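Local coordinates for protease (Helicobacter pylori, PDB 5EUF) that acts as a zinc-dependent M16-family protease and virulence factor that cleaves the cytoplasmic domain of the human junctional adhesion molecule A, weakening the gastric epithelial barrier, at the interface of chains A and B. Residues are numbered along the deposited sequence; one frame, centred on the assembly and turned at random. Chains: chain A/B, Protease.

Contact 1: the interface of chains A and B. Residues chain A 149, 241-243; chain B 235-236, 410.
The backbone N of A:His243, at the end of strand 238-243, donates to the carbonyl O of B:Asp235 in a loop of the other chain, a 2.6 Å hydrogen bond nearly straight at the hydrogen (174°). In this M16 metalloprotease homodimer of the crystal, the strand end thus receives a loop that projects from the second copy. The donor lies in the plane of the carbonyl. The side chain of B:Asp235 reaches across: its CG sits in the crowded position between backbone N and carbonyl carbon (chi1 35°), and the carboxylate runs alongside A:Val242, pointing the same way. There OD2 lies 3.6 Å from CG1, the valine methyl that stands anti to its backbone N. Beyond it A:Arg149, on helix 142-154, comes from the opposite direction. The guanidinium and carboxylate are nearly coplanar, 19° apart, and OD1 meets the edge of the guanidinium in its plane. NH2 of A:Arg149 is 3.6 Å from OD1 of B:Asp235, and NE stands 3.7 Å from OD2, a long salt bridge, probably weak. CD2 of the A:His243 imidazole also lies 3.4 Å from O of B:Asp235. CG2 of B:Thr410, in the 3-10 turn 409-411, approaches that CD2 more loosely at 4.2 Å. B:Gly236 passes its CA beside the carbonyl O of A:Val241.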
ATOM      1  N   ARG A 149      -9.390  -3.678  -7.594  1.00 27.51           N
ATOM      2  CA  ARG A 149      -8.913  -4.748  -6.721  1.00 29.79           C
ATOM      3  C   ARG A 149      -7.769  -5.541  -7.350  1.00 25.85           C
ATOM      4  O   ARG A 149      -6.933  -6.098  -6.638  1.00 25.70           O
ATOM      5  CB  ARG A 149     -10.061  -5.696  -6.353  1.00 28.83           C
ATOM      6  CG  ARG A 149     -11.183  -5.046  -5.556  1.00 38.68           C
ATOM      7  CD  ARG A 149     -10.715  -4.570  -4.187  1.00 41.63           C
ATOM      8  NE  ARG A 149     -10.505  -5.678  -3.260  1.00 44.63           N
ATOM      9  CZ  ARG A 149      -9.315  -6.192  -2.966  1.00 41.79           C
ATOM     10  NH1 ARG A 149      -8.220  -5.696  -3.522  1.00 23.09           N
ATOM     11  NH2 ARG A 149      -9.220  -7.200  -2.110  1.00 52.11           N
ATOM     12  N   VAL A 241     -10.225 -13.138  -4.065  1.00 24.65           N
ATOM     13  CA  VAL A 241     -11.620 -13.262  -4.466  1.00 35.69           C
ATOM     14  C   VAL A 241     -12.436 -12.148  -3.815  1.00 32.15           C
ATOM     15  O   VAL A 241     -12.264 -11.844  -2.636  1.00 25.84           O
ATOM     16  CB  VAL A 241     -12.206 -14.659  -4.111  1.00 43.96           C
ATOM     17  CG1 VAL A 241     -11.361 -15.353  -3.060  1.00 52.25           C
ATOM     18  CG2 VAL A 241     -13.662 -14.556  -3.668  1.00 28.83           C
ATOM     19  N   VAL A 242     -13.305 -11.524  -4.604  1.00 29.83           N
ATOM     20  CA  VAL A 242     -14.101 -10.397  -4.135  1.00 36.16           C
ATOM     21  C   VAL A 242     -15.601 -10.690  -4.179  1.00 39.25           C
ATOM     22  O   VAL A 242     -16.204 -10.739  -5.250  1.00 44.29           O
ATOM     23  CB  VAL A 242     -13.817  -9.132  -4.970  1.00 35.87           C
ATOM     24  CG1 VAL A 242     -14.636  -7.955  -4.456  1.00 29.45           C
ATOM     25  CG2 VAL A 242     -12.332  -8.809  -4.952  1.00 32.27           C
ATOM     26  N   HIS A 243     -16.197 -10.892  -3.009  1.00 36.95           N
ATOM     27  CA  HIS A 243     -17.642 -11.023  -2.909  1.00 33.14           C
ATOM     28  C   HIS A 243     -18.264  -9.645  -2.725  1.00 52.83           C
ATOM     29  O   HIS A 243     -17.950  -8.940  -1.765  1.00 57.69           O
ATOM     30  CB  HIS A 243     -18.034 -11.940  -1.749  1.00 33.21           C
ATOM     31  CG  HIS A 243     -17.625 -13.367  -1.936  1.00 33.00           C
ATOM     32  ND1 HIS A 243     -18.418 -14.289  -2.586  1.00 52.67           N
ATOM     33  CD2 HIS A 243     -16.512 -14.035  -1.549  1.00 31.31           C
ATOM     34  CE1 HIS A 243     -17.808 -15.461  -2.596  1.00 42.43           C
ATOM     35  NE2 HIS A 243     -16.651 -15.333  -1.973  1.00 44.90           N
TER
ATOM     36  N   ASP B 235     -13.348  -9.009   1.568  1.00 52.10           N
ATOM     37  CA  ASP B 235     -14.462  -9.479   0.760  1.00 53.34           C
ATOM     38  C   ASP B 235     -14.214 -10.858   0.152  1.00 50.13           C
ATOM     39  O   ASP B 235     -14.817 -11.211  -0.861  1.00 50.23           O
ATOM     40  CB  ASP B 235     -14.746  -8.462  -0.349  1.00 58.20           C
ATOM     41  CG  ASP B 235     -13.476  -7.798  -0.873  1.00 62.53           C
ATOM     42  OD1 ASP B 235     -12.401  -8.433  -0.832  1.00 60.59           O
ATOM     43  OD2 ASP B 235     -13.552  -6.635  -1.321  1.00 71.57           O
ATOM     44  N   GLY B 236     -13.327 -11.631   0.770  1.00 43.50           N
ATOM     45  CA  GLY B 236     -12.971 -12.938   0.246  1.00 20.13           C
ATOM     46  C   GLY B 236     -11.505 -13.282   0.431  1.00 24.42           C
ATOM     47  O   GLY B 236     -10.692 -12.432   0.802  1.00 35.14           O
ATOM     48  N   THR B 410     -13.501 -16.286   3.776  1.00 37.40           N
ATOM     49  CA  THR B 410     -13.719 -14.947   3.238  1.00 26.69           C
ATOM     50  C   THR B 410     -12.920 -13.877   3.987  1.00 29.28           C
ATOM     51  O   THR B 410     -12.807 -12.743   3.525  1.00 27.04           O
ATOM     52  CB  THR B 410     -15.212 -14.569   3.273  1.00 39.08           C
ATOM     53  OG1 THR B 410     -15.695 -14.630   4.621  1.00 45.35           O
ATOM     54  CG2 THR B 410     -16.022 -15.518   2.401  1.00 30.73           C
TER

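Contact 2: the interface of chains A and B. Residues chain A 47-48, 169-170, 173; chain B 157, 228-229.
The loop at A:Gly47 and A:Lys48 and helix 168-172 of chain A, with A:Asn173 just after it, meet two loops of chain B that carry B:Tyr157 and B:Tyr228. In this M16 peptidase each of the two chain B loops presents a tyrosine to chain A. With chi1 at 51°, the B:Tyr228 ring stands between its backbone N and carbonyl carbon, turned flat onto A:Asn173: amide and ring planes are 21° apart, and the asparagine CB rests over the ring face, 3.7 Å from its centroid. The amide is held by its own chain, since ND2 of A:Asn173 donates to O of A:Asp169 at 2.7 Å, a straight bond with the acceptor in the amide plane. OH of B:Tyr228 donates to O of A:Gly47 at 2.7 Å, from above the carbonyl plane, 45° out of it. The A:Lys48 side chain crosses B:Tyr228 at about a right angle, and its NZ gives the same hydroxyl a weak bond of 3.2 Å. N of A:Gly47 donates to OD2 of A:Asp170 at 2.9 Å, tying loop to helix. The B:Tyr157 phenol lies beside the helix start, near the backbone N of A:Asp170; its approach to OD1 of A:Asp170 is modelled too short to interpret. CB of A:Asp169 packs 3.6 Å from CE2 of B:Tyr157. SE of selenomethionine B:Met229 lies 4.1 Å from CA of A:Gly47.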
ATOM      1  N   GLY A  47      -2.821   7.345   0.839  1.00 25.66           N
ATOM      2  CA  GLY A  47      -3.259   8.284   1.853  1.00 32.39           C
ATOM      3  C   GLY A  47      -3.640   9.597   1.193  1.00 34.61           C
ATOM      4  O   GLY A  47      -4.569  10.278   1.625  1.00 48.02           O
ATOM      5  N   LYS A  48      -2.914   9.944   0.134  1.00 31.69           N
ATOM      6  CA  LYS A  48      -3.191  11.150  -0.638  1.00 36.72           C
ATOM      7  C   LYS A  48      -3.279  10.830  -2.127  1.00 39.86           C
ATOM      8  O   LYS A  48      -2.750  11.565  -2.962  1.00 30.66           O
ATOM      9  CB  LYS A  48      -2.113  12.211  -0.394  1.00 22.01           C
ATOM     10  CG  LYS A  48      -2.030  12.690   1.042  1.00 20.69           C
ATOM     11  CD  LYS A  48      -3.364  13.245   1.510  1.00 29.04           C
ATOM     12  CE  LYS A  48      -3.320  13.607   2.981  1.00 33.04           C
ATOM     13  NZ  LYS A  48      -4.656  14.019   3.484  1.00 47.32           N
ATOM     14  N   ASP A 169     -11.426   6.697   1.201  1.00 27.54           N
ATOM     15  CA  ASP A 169     -11.035   7.435   2.398  1.00 32.21           C
ATOM     16  C   ASP A 169     -10.011   8.515   2.074  1.00 38.46           C
ATOM     17  O   ASP A 169      -9.975   9.561   2.727  1.00 44.98           O
ATOM     18  CB  ASP A 169     -10.480   6.488   3.463  1.00 35.22           C
ATOM     19  CG  ASP A 169     -11.571   5.857   4.304  1.00 49.14           C
ATOM     20  OD1 ASP A 169     -12.590   6.533   4.553  1.00 54.75           O
ATOM     21  OD2 ASP A 169     -11.407   4.688   4.714  1.00 56.51           O
ATOM     22  N   ASP A 170      -9.181   8.256   1.067  1.00 33.95           N
ATOM     23  CA  ASP A 170      -8.228   9.253   0.590  1.00 42.75           C
ATOM     24  C   ASP A 170      -8.963  10.492   0.108  1.00 41.38           C
ATOM     25  O   ASP A 170      -8.652  11.610   0.522  1.00 29.07           O
ATOM     26  CB  ASP A 170      -7.361   8.685  -0.536  1.00 38.64           C
ATOM     27  CG  ASP A 170      -6.180   7.898  -0.018  1.00 36.78           C
ATOM     28  OD1 ASP A 170      -6.219   7.467   1.154  1.00 35.95           O
ATOM     29  OD2 ASP A 170      -5.209   7.714  -0.782  1.00 38.40           O
ATOM     30  N   ASN A 173     -10.474  12.602   2.772  1.00 50.39           N
ATOM     31  CA  ASN A 173      -9.541  13.323   3.635  1.00 47.02           C
ATOM     32  C   ASN A 173      -8.553  14.215   2.892  1.00 42.28           C
ATOM     33  O   ASN A 173      -7.464  14.493   3.393  1.00 44.83           O
ATOM     34  CB  ASN A 173      -8.770  12.334   4.506  1.00 44.40           C
ATOM     35  CG  ASN A 173      -9.638  11.708   5.571  1.00 37.09           C
ATOM     36  OD1 ASN A 173      -9.718  12.211   6.693  1.00 40.50           O
ATOM     37  ND2 ASN A 173     -10.305  10.610   5.228  1.00 29.07           N
TER
ATOM     38  N   TYR B 157      -4.886  -1.294   2.445  1.00 17.44           N
ATOM     39  CA  TYR B 157      -5.004   0.148   2.566  1.00 20.58           C
ATOM     40  C   TYR B 157      -4.472   0.655   3.902  1.00 20.51           C
ATOM     41  O   TYR B 157      -3.690   1.607   3.950  1.00 25.68           O
ATOM     42  CB  TYR B 157      -6.467   0.552   2.377  1.00 24.11           C
ATOM     43  CG  TYR B 157      -6.719   2.037   2.413  1.00 21.92           C
ATOM     44  CD1 TYR B 157      -5.875   2.920   1.754  1.00 20.79           C
ATOM     45  CD2 TYR B 157      -7.813   2.554   3.089  1.00 17.31           C
ATOM     46  CE1 TYR B 157      -6.106   4.278   1.782  1.00 18.15           C
ATOM     47  CE2 TYR B 157      -8.058   3.909   3.116  1.00 19.87           C
ATOM     48  CZ  TYR B 157      -7.200   4.767   2.464  1.00 21.87           C
ATOM     49  OH  TYR B 157      -7.439   6.122   2.497  1.00 34.72           O
ATOM     50  N   TYR B 228      -6.545   7.723   9.133  1.00 25.19           N
ATOM     51  CA  TYR B 228      -7.912   7.676   8.628  1.00 31.52           C
ATOM     52  C   TYR B 228      -8.109   6.564   7.600  1.00 26.16           C
ATOM     53  O   TYR B 228      -9.210   6.366   7.090  1.00 29.72           O
ATOM     54  CB  TYR B 228      -8.289   9.026   8.014  1.00 25.38           C
ATOM     55  CG  TYR B 228      -7.283   9.532   7.004  1.00 38.38           C
ATOM     56  CD1 TYR B 228      -7.388   9.195   5.660  1.00 48.99           C
ATOM     57  CD2 TYR B 228      -6.224  10.341   7.395  1.00 36.87           C
ATOM     58  CE1 TYR B 228      -6.468   9.652   4.733  1.00 39.56           C
ATOM     59  CE2 TYR B 228      -5.299  10.801   6.475  1.00 42.55           C
ATOM     60  CZ  TYR B 228      -5.427  10.455   5.146  1.00 34.63           C
ATOM     61  OH  TYR B 228      -4.509  10.911   4.227  1.00 27.44           O
HETATM   62  N   MSE B 229      -7.036   5.840   7.304  1.00 25.06           N
HETATM   63  CA  MSE B 229      -7.072   4.799   6.288  1.00 16.94           C
HETATM   64  C   MSE B 229      -7.574   3.472   6.843  1.00 21.68           C
HETATM   65  O   MSE B 229      -6.789   2.558   7.103  1.00 19.26           O
HETATM   66  CB  MSE B 229      -5.683   4.618   5.671  1.00 43.42           C
HETATM   67  CG  MSE B 229      -5.173   5.843   4.926  1.00 17.35           C
HETATM   68 SE   MSE B 229      -3.385   6.381   5.472  0.79 83.41          SE
HETATM   69  CE  MSE B 229      -3.734   6.700   7.364  1.00 27.36           C
TER

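Contact 3: the interface of chains A and B. Residues chain A 156-157; chain B 46-47, 167, 169-170.
The N-terminal turn of helix 168-172 in chain B, with B:Phe167 just ahead of it, receives the aromatic ring of A:Tyr157 in this M16 (HXXEH) metalloprotease: B:Phe167 covers one face of the ring, and B:Asp169 and B:Asp170 meet its edge. The rings of A:Tyr157 and B:Phe167 stack nearly parallel, 13° between planes and 4.4 Å between centroids. They are offset, so that CG of B:Phe167 lies over the rim of the tyrosine ring rather than its centre, and the two side chains slide past each other in opposite directions. A:Tyr157 reaches this stack because its CG stands anti to the backbone N (chi1 179°), which carries the ring away from its loop. Other groups close on the edge of the ring, in its plane. CG of selenomethionine B:Met46 is 3.9 Å from CD1 of A:Tyr157, and CB of B:Asp169 is 3.6 Å from CE2 on the opposite edge. The hydroxyl ends close to the backbone N and the carboxylate of B:Asp170, but the approach of OH to OD1 is modelled too short to interpret. The B:Asp170 carboxylate is anchored by its own chain: N of B:Gly47 donates to OD2 at 2.8 Å, on the syn side but 33° out of the carboxylate plane. At the backbone before the tyrosine, SE of B:Met46 lies 3.5 Å from the carbonyl O of A:Val156.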
ATOM      1  N   VAL A 156       2.214  -4.257  -4.789  1.00 38.23           N
ATOM      2  CA  VAL A 156       2.229  -4.167  -3.336  1.00 31.03           C
ATOM      3  C   VAL A 156       2.806  -2.838  -2.851  1.00 36.92           C
ATOM      4  O   VAL A 156       2.352  -2.273  -1.854  1.00 33.52           O
ATOM      5  CB  VAL A 156       3.036  -5.331  -2.734  1.00 20.52           C
ATOM      6  CG1 VAL A 156       3.231  -5.139  -1.240  1.00 16.11           C
ATOM      7  CG2 VAL A 156       2.341  -6.653  -3.027  1.00 23.82           C
ATOM      8  N   TYR A 157       3.792  -2.328  -3.580  1.00 29.45           N
ATOM      9  CA  TYR A 157       4.575  -1.198  -3.106  1.00 25.62           C
ATOM     10  C   TYR A 157       4.523  -0.013  -4.071  1.00 26.90           C
ATOM     11  O   TYR A 157       4.345   1.132  -3.649  1.00 31.08           O
ATOM     12  CB  TYR A 157       6.018  -1.656  -2.871  1.00 17.89           C
ATOM     13  CG  TYR A 157       6.964  -0.581  -2.403  1.00 30.46           C
ATOM     14  CD1 TYR A 157       6.578   0.343  -1.443  1.00 26.97           C
ATOM     15  CD2 TYR A 157       8.255  -0.508  -2.907  1.00 40.49           C
ATOM     16  CE1 TYR A 157       7.449   1.325  -1.012  1.00 23.07           C
ATOM     17  CE2 TYR A 157       9.135   0.465  -2.479  1.00 31.00           C
ATOM     18  CZ  TYR A 157       8.726   1.379  -1.534  1.00 25.14           C
ATOM     19  OH  TYR A 157       9.599   2.350  -1.107  1.00 46.16           O
TER
HETATM   20  N   MSE B  46       3.113   4.755   3.381  1.00 25.67           N
HETATM   21  CA  MSE B  46       3.943   4.037   2.418  1.00 25.35           C
HETATM   22  C   MSE B  46       4.736   5.006   1.544  1.00 24.48           C
HETATM   23  O   MSE B  46       4.180   5.920   0.940  1.00 25.28           O
HETATM   24  CB  MSE B  46       3.095   3.111   1.549  1.00 15.73           C
HETATM   25  CG  MSE B  46       3.918   2.075   0.798  1.00 16.31           C
HETATM   26 SE   MSE B  46       2.846   0.642   0.019  0.52 25.99          SE
HETATM   27  CE  MSE B  46       1.761   1.711  -1.194  1.00 63.18           C
ATOM     28  N   GLY B  47       6.044   4.790   1.490  1.00 23.97           N
ATOM     29  CA  GLY B  47       6.952   5.739   0.878  1.00 24.74           C
ATOM     30  C   GLY B  47       7.861   6.296   1.955  1.00 30.03           C
ATOM     31  O   GLY B  47       9.007   6.663   1.697  1.00 39.38           O
ATOM     32  N   PHE B 167       9.539  -0.813   4.045  1.00 21.44           N
ATOM     33  CA  PHE B 167      10.063  -1.234   2.750  1.00 27.84           C
ATOM     34  C   PHE B 167      11.496  -0.752   2.566  1.00 35.18           C
ATOM     35  O   PHE B 167      11.861   0.317   3.054  1.00 44.37           O
ATOM     36  CB  PHE B 167       9.172  -0.713   1.621  1.00 20.34           C
ATOM     37  CG  PHE B 167       7.808  -1.330   1.601  1.00 17.42           C
ATOM     38  CD1 PHE B 167       7.601  -2.556   0.992  1.00 24.61           C
ATOM     39  CD2 PHE B 167       6.736  -0.694   2.202  1.00 19.85           C
ATOM     40  CE1 PHE B 167       6.345  -3.135   0.976  1.00 27.53           C
ATOM     41  CE2 PHE B 167       5.477  -1.267   2.190  1.00 19.29           C
ATOM     42  CZ  PHE B 167       5.281  -2.490   1.574  1.00 27.13           C
ATOM     43  N   ASP B 169      13.177   0.398  -0.038  1.00 37.86           N
ATOM     44  CA  ASP B 169      13.313   1.662  -0.755  1.00 39.78           C
ATOM     45  C   ASP B 169      12.835   2.842   0.088  1.00 33.82           C
ATOM     46  O   ASP B 169      13.292   3.968  -0.099  1.00 36.29           O
ATOM     47  CB  ASP B 169      12.554   1.620  -2.082  1.00 44.66           C
ATOM     48  CG  ASP B 169      13.318   0.887  -3.168  1.00 51.44           C
ATOM     49  OD1 ASP B 169      14.556   0.777  -3.053  1.00 38.44           O
ATOM     50  OD2 ASP B 169      12.681   0.428  -4.138  1.00 68.78           O
ATOM     51  N   ASP B 170      11.915   2.585   1.010  1.00 20.79           N
ATOM     52  CA  ASP B 170      11.508   3.616   1.957  1.00 33.03           C
ATOM     53  C   ASP B 170      12.692   3.975   2.837  1.00 36.27           C
ATOM     54  O   ASP B 170      13.071   5.144   2.942  1.00 28.11           O
ATOM     55  CB  ASP B 170      10.330   3.150   2.807  1.00 20.21           C
ATOM     56  CG  ASP B 170       9.020   3.230   2.067  1.00 22.11           C
ATOM     57  OD1 ASP B 170       9.058   3.434   0.837  1.00 21.60           O
ATOM     58  OD2 ASP B 170       7.955   3.092   2.705  1.00 34.86           O
TER

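Contact 4: the interface of chains A and B. Residues chain A 45-47; chain B 45-46, 229.
A:Val45 and B:Val45 meet methyl to methyl where the two copies of one loop face each other, with CG1 of each 3.6 Å from CG1 of the other. The side chains cross at about a right angle. Each CG1 is the branch anti to its backbone N (chi1 172° in chain A), which turns it across the boundary. It also packs against the opposite backbone, with CG1 of A:Val45 3.3 Å from the carbonyl O of B:Met46, and its two-fold-related twin does the same. Next to the valines the selenomethionines A:Met46 and B:Met46 cross obliquely. Each chain is extended through chi2 and bends only at its end (chi3 66° in A:Met46), bringing the two terminal methyls together, CE to CE, at 3.9 Å. CE of A:Met46 also lies 4.1 Å from CB of B:Met46. This valine and selenomethionine pairing is the tight part. The side at B:Met229 is looser: with its chain bent at both chi2 and chi3 and 15 Å² hidden by chain A, it flanks A:Gly47 with its selenium. Because equivalent residues pair with themselves, the two-fold axis must run close by. The site gives the crystal dimer an apolar seam on its axis, made by the loop that leads into the HXXEH-bearing helix 51-58.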
ATOM      1  N   VAL A  45       0.841   9.225  -3.424  1.00 25.83           N
ATOM      2  CA  VAL A  45       1.235   8.430  -2.270  1.00 32.96           C
ATOM      3  C   VAL A  45      -0.019   7.955  -1.543  1.00 26.42           C
ATOM      4  O   VAL A  45      -0.972   8.722  -1.389  1.00 17.33           O
ATOM      5  CB  VAL A  45       2.139   9.231  -1.311  1.00 21.95           C
ATOM      6  CG1 VAL A  45       2.385   8.455  -0.035  1.00 28.11           C
ATOM      7  CG2 VAL A  45       3.458   9.575  -1.986  1.00 24.48           C
HETATM    8  N   MSE A  46      -0.028   6.693  -1.118  1.00 20.20           N
HETATM    9  CA  MSE A  46      -1.206   6.117  -0.473  1.00 22.07           C
HETATM   10  C   MSE A  46      -1.571   6.905   0.781  1.00 24.20           C
HETATM   11  O   MSE A  46      -0.742   7.113   1.666  1.00 24.45           O
HETATM   12  CB  MSE A  46      -0.980   4.642  -0.136  1.00 15.57           C
HETATM   13  CG  MSE A  46      -2.259   3.901   0.230  1.00 15.82           C
HETATM   14 SE   MSE A  46      -2.065   1.959   0.240  0.65 42.03          SE
HETATM   15  CE  MSE A  46      -0.812   1.793   1.732  1.00 32.56           C
ATOM     16  N   GLY A  47      -2.821   7.345   0.839  1.00 25.66           N
ATOM     17  CA  GLY A  47      -3.259   8.284   1.853  1.00 32.39           C
ATOM     18  C   GLY A  47      -3.640   9.597   1.193  1.00 34.61           C
ATOM     19  O   GLY A  47      -4.569  10.278   1.625  1.00 48.02           O
TER
ATOM     20  N   VAL B  45       3.337   6.173   6.622  1.00 27.25           N
ATOM     21  CA  VAL B  45       2.725   6.213   5.299  1.00 28.53           C
ATOM     22  C   VAL B  45       3.664   5.548   4.299  1.00 25.53           C
ATOM     23  O   VAL B  45       4.879   5.748   4.367  1.00 14.76           O
ATOM     24  CB  VAL B  45       2.423   7.663   4.854  1.00 25.16           C
ATOM     25  CG1 VAL B  45       1.860   7.680   3.450  1.00 30.61           C
ATOM     26  CG2 VAL B  45       1.455   8.333   5.816  1.00 24.95           C
HETATM   27  N   MSE B  46       3.113   4.755   3.381  1.00 25.67           N
HETATM   28  CA  MSE B  46       3.943   4.037   2.418  1.00 25.35           C
HETATM   29  C   MSE B  46       4.736   5.006   1.544  1.00 24.48           C
HETATM   30  O   MSE B  46       4.180   5.920   0.940  1.00 25.28           O
HETATM   31  CB  MSE B  46       3.095   3.111   1.549  1.00 15.73           C
HETATM   32  CG  MSE B  46       3.918   2.075   0.798  1.00 16.31           C
HETATM   33 SE   MSE B  46       2.846   0.642   0.019  0.52 25.99          SE
HETATM   34  CE  MSE B  46       1.761   1.711  -1.194  1.00 63.18           C
HETATM   35  N   MSE B 229      -7.036   5.840   7.304  1.00 25.06           N
HETATM   36  CA  MSE B 229      -7.072   4.799   6.288  1.00 16.94           C
HETATM   37  C   MSE B 229      -7.574   3.472   6.843  1.00 21.68           C
HETATM   38  O   MSE B 229      -6.789   2.558   7.103  1.00 19.26           O
HETATM   39  CB  MSE B 229      -5.683   4.618   5.671  1.00 43.42           C
HETATM   40  CG  MSE B 229      -5.173   5.843   4.926  1.00 17.35           C
HETATM   41 SE   MSE B 229      -3.385   6.381   5.472  0.79 83.41          SE
HETATM   42  CE  MSE B 229      -3.734   6.700   7.364  1.00 27.36           C
TER

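Contact 4 lies at the two-fold axis, its C-alpha centre about 7 Å from that of contact 2, with which it shares A:Gly47 and B:Met229, and about 10 Å from contact 3, with which it shares B:Met46. Contacts 2 and 3 are about 16 Å apart and use the same elements with chains exchanged, B:Tyr157 or A:Tyr157 against the partner's helix 168-172. Contact 1 is peripheral, 20 to 24 Å from the others. The centres of contacts 2 and 4 lie about 18 and 20 Å from A:Glu56, that of contact 3 about 18 Å from B:Glu56, well away from catalysis; the structure alone does not show whether the dimer is biological or affects activity.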